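Local coordinates for spherulin-4 (Aspergillus clavatus, PDB 5C5G), which is a spherulin-4 family glycoside hydrolase, Sph3, whose counterpart in Aspergillus fumigatus is required for galactosaminogalactan biosynthesis, at residues 24-29 with 36-41. Numbering follows the deposited sequence.
Sequences DPLEDV and VNFTVV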
loop_
_atom_site.group_PDB
_atom_site.type_symbol
_atom_site.label_atom_id
_atom_site.label_comp_id
_atom_site.label_asym_id
_atom_site.label_seq_id
_atom_site.Cartn_x
_atom_site.Cartn_y
_atom_site.Cartn_z
ATOM N N ASP A 24 -15.027 -8.705 -3.153
ATOM C CA ASP A 24 -16.250 -8.139 -2.607
ATOM C C ASP A 24 -16.068 -7.527 -1.220
ATOM O O ASP A 24 -16.625 -6.473 -0.955
ATOM C CB ASP A 24 -17.369 -9.183 -2.550
ATOM C CG ASP A 24 -18.014 -9.458 -3.913
ATOM O OD1 ASP A 24 -17.546 -8.944 -4.948
ATOM O OD2 ASP A 24 -19.011 -10.205 -3.940
ATOM N N PRO A 25 -15.292 -8.166 -0.329
ATOM C CA PRO A 25 -15.182 -7.548 1.002
ATOM C C PRO A 25 -14.504 -6.186 0.970
ATOM O O PRO A 25 -14.760 -5.356 1.846
ATOM C CB PRO A 25 -14.337 -8.554 1.786
ATOM C CG PRO A 25 -14.593 -9.860 1.121
ATOM C CD PRO A 25 -14.694 -9.506 -0.349
ATOM N N LEU A 26 -13.660 -5.947 -0.026
ATOM C CA LEU A 26 -13.052 -4.644 -0.194
ATOM C C LEU A 26 -14.054 -3.683 -0.820
ATOM O O LEU A 26 -14.234 -2.550 -0.345
ATOM C CB LEU A 26 -11.775 -4.727 -1.040
ATOM C CG LEU A 26 -11.170 -3.379 -1.430
ATOM C CD1 LEU A 26 -10.787 -2.556 -0.222
ATOM C CD2 LEU A 26 -9.961 -3.592 -2.311
ATOM N N GLU A 27 -14.732 -4.110 -1.873
ATOM C CA GLU A 27 -15.675 -3.210 -2.498
ATOM C C GLU A 27 -16.749 -2.808 -1.507
ATOM O O GLU A 27 -17.208 -1.666 -1.511
ATOM C CB GLU A 27 -16.296 -3.817 -3.746
ATOM C CG GLU A 27 -17.020 -2.767 -4.572
ATOM C CD GLU A 27 -17.629 -3.309 -5.827
ATOM O OE1 GLU A 27 -17.391 -4.491 -6.161
ATOM O OE2 GLU A 27 -18.358 -2.538 -6.477
ATOM N N ASP A 28 -17.149 -3.742 -0.649
ATOM C CA ASP A 28 -18.201 -3.454 0.315
ATOM C C ASP A 28 -17.803 -2.327 1.268
ATOM O O ASP A 28 -18.608 -1.434 1.526
ATOM C CB ASP A 28 -18.581 -4.706 1.094
ATOM C CG ASP A 28 -19.390 -5.705 0.257
ATOM O OD1 ASP A 28 -19.885 -5.342 -0.831
ATOM O OD2 ASP A 28 -19.543 -6.858 0.705
ATOM N N VAL A 29 -16.576 -2.335 1.777
ATOM C CA VAL A 29 -16.177 -1.269 2.692
ATOM C C VAL A 29 -15.875 0.039 1.952
ATOM O O VAL A 29 -16.114 1.114 2.500
ATOM C CB VAL A 29 -14.992 -1.671 3.607
ATOM C CG1 VAL A 29 -15.364 -2.866 4.461
ATOM C CG2 VAL A 29 -13.721 -1.947 2.807
ATOM N N VAL A 36 -13.646 7.529 3.526
ATOM C CA VAL A 36 -12.346 6.929 3.790
ATOM C C VAL A 36 -11.605 6.802 2.478
ATOM O O VAL A 36 -12.190 6.417 1.466
ATOM C CB VAL A 36 -12.493 5.540 4.452
ATOM C CG1 VAL A 36 -11.153 4.823 4.544
ATOM C CG2 VAL A 36 -13.092 5.704 5.822
ATOM N N ASN A 37 -10.325 7.161 2.473
ATOM C CA ASN A 37 -9.458 6.962 1.309
ATOM C C ASN A 37 -8.712 5.652 1.411
ATOM O O ASN A 37 -8.157 5.338 2.471
ATOM C CB ASN A 37 -8.482 8.125 1.194
ATOM C CG ASN A 37 -9.184 9.427 0.931
ATOM O OD1 ASN A 37 -10.120 9.475 0.137
ATOM N ND2 ASN A 37 -8.757 10.482 1.604
ATOM N N PHE A 38 -8.710 4.913 0.309
ATOM C CA PHE A 38 -8.104 3.596 0.233
ATOM C C PHE A 38 -6.962 3.624 -0.766
ATOM O O PHE A 38 -7.136 4.049 -1.909
ATOM C CB PHE A 38 -9.124 2.555 -0.224
ATOM C CG PHE A 38 -10.250 2.311 0.748
ATOM C CD1 PHE A 38 -11.346 3.153 0.795
ATOM C CD2 PHE A 38 -10.225 1.230 1.593
ATOM C CE1 PHE A 38 -12.387 2.925 1.676
ATOM C CE2 PHE A 38 -11.262 1.007 2.485
ATOM C CZ PHE A 38 -12.344 1.849 2.513
ATOM N N THR A 39 -5.803 3.153 -0.340
ATOM C CA THR A 39 -4.655 2.965 -1.216
ATOM C C THR A 39 -4.565 1.473 -1.458
ATOM O O THR A 39 -4.334 0.731 -0.501
ATOM C CB THR A 39 -3.371 3.443 -0.558
ATOM O OG1 THR A 39 -3.490 4.840 -0.281
ATOM C CG2 THR A 39 -2.176 3.219 -1.480
ATOM N N VAL A 40 -4.748 1.026 -2.694
ATOM C CA VAL A 40 -4.921 -0.391 -2.967
ATOM C C VAL A 40 -3.829 -0.846 -3.919
ATOM O O VAL A 40 -3.755 -0.387 -5.053
ATOM C CB VAL A 40 -6.304 -0.637 -3.563
ATOM C CG1 VAL A 40 -6.494 -2.110 -3.903
ATOM C CG2 VAL A 40 -7.400 -0.153 -2.616
ATOM N N VAL A 41 -2.976 -1.753 -3.457
ATOM C CA VAL A 41 -1.909 -2.268 -4.303
ATOM C C VAL A 41 -2.394 -3.523 -4.993
ATOM O O VAL A 41 -2.823 -4.476 -4.333
ATOM C CB VAL A 41 -0.668 -2.623 -3.488
ATOM C CG1 VAL A 41 0.438 -3.091 -4.398
ATOM C CG2 VAL A 41 -0.220 -1.423 -2.648
#
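Helix segment 24-29 runs nearly antiparallel to strand 38-41, at 161° with their axes 11.5 Å apart at closest approach, and L26 and V29 meet F38 and V40 between the two elements. The ring of F38 meets V29 through two of its atoms and L26 through a third. F38 CE2 lies 3.9 Å from V29 CG2, the two side chains crossing at about a right angle, while F38 CZ comes within 3.8 Å of the V29 carbonyl O, an oblique approach without a hydrogen bond. With CG anti to its own carbonyl carbon (chi1 -66°), F38 leans back toward V36, whose CG1 lies over one face, 3.6 Å above the ring plane and offset toward the rim. L26 uses both methyls: L26 CD1 approaches F38 CD2 obliquely at 4.2 Å, and L26 CD2 meets V40 CG1 tip to tip at 4.1 Å. The antiparallel course is that of the first beta-alpha-beta crossover of a TIM barrel, in which helix 24-32 connects the neighbouring parallel strands 9-13 and 38-42 and packs outside the eight-stranded sheet. F38 and V40 face this helix, whereas T39, on the other side of the strand, hydrogen-bonds through OG1 to E227 OE1. Helix 245-252 closes the apolar layer laterally, with W245 against L26 and V29, and V249 against V29 and F38. All four touching residues are buried. Toward the C-terminal end of the strand, the V40 side chain is about 8 Å from that of Y15, a residue that binds N-acetyl-D-galactosamine.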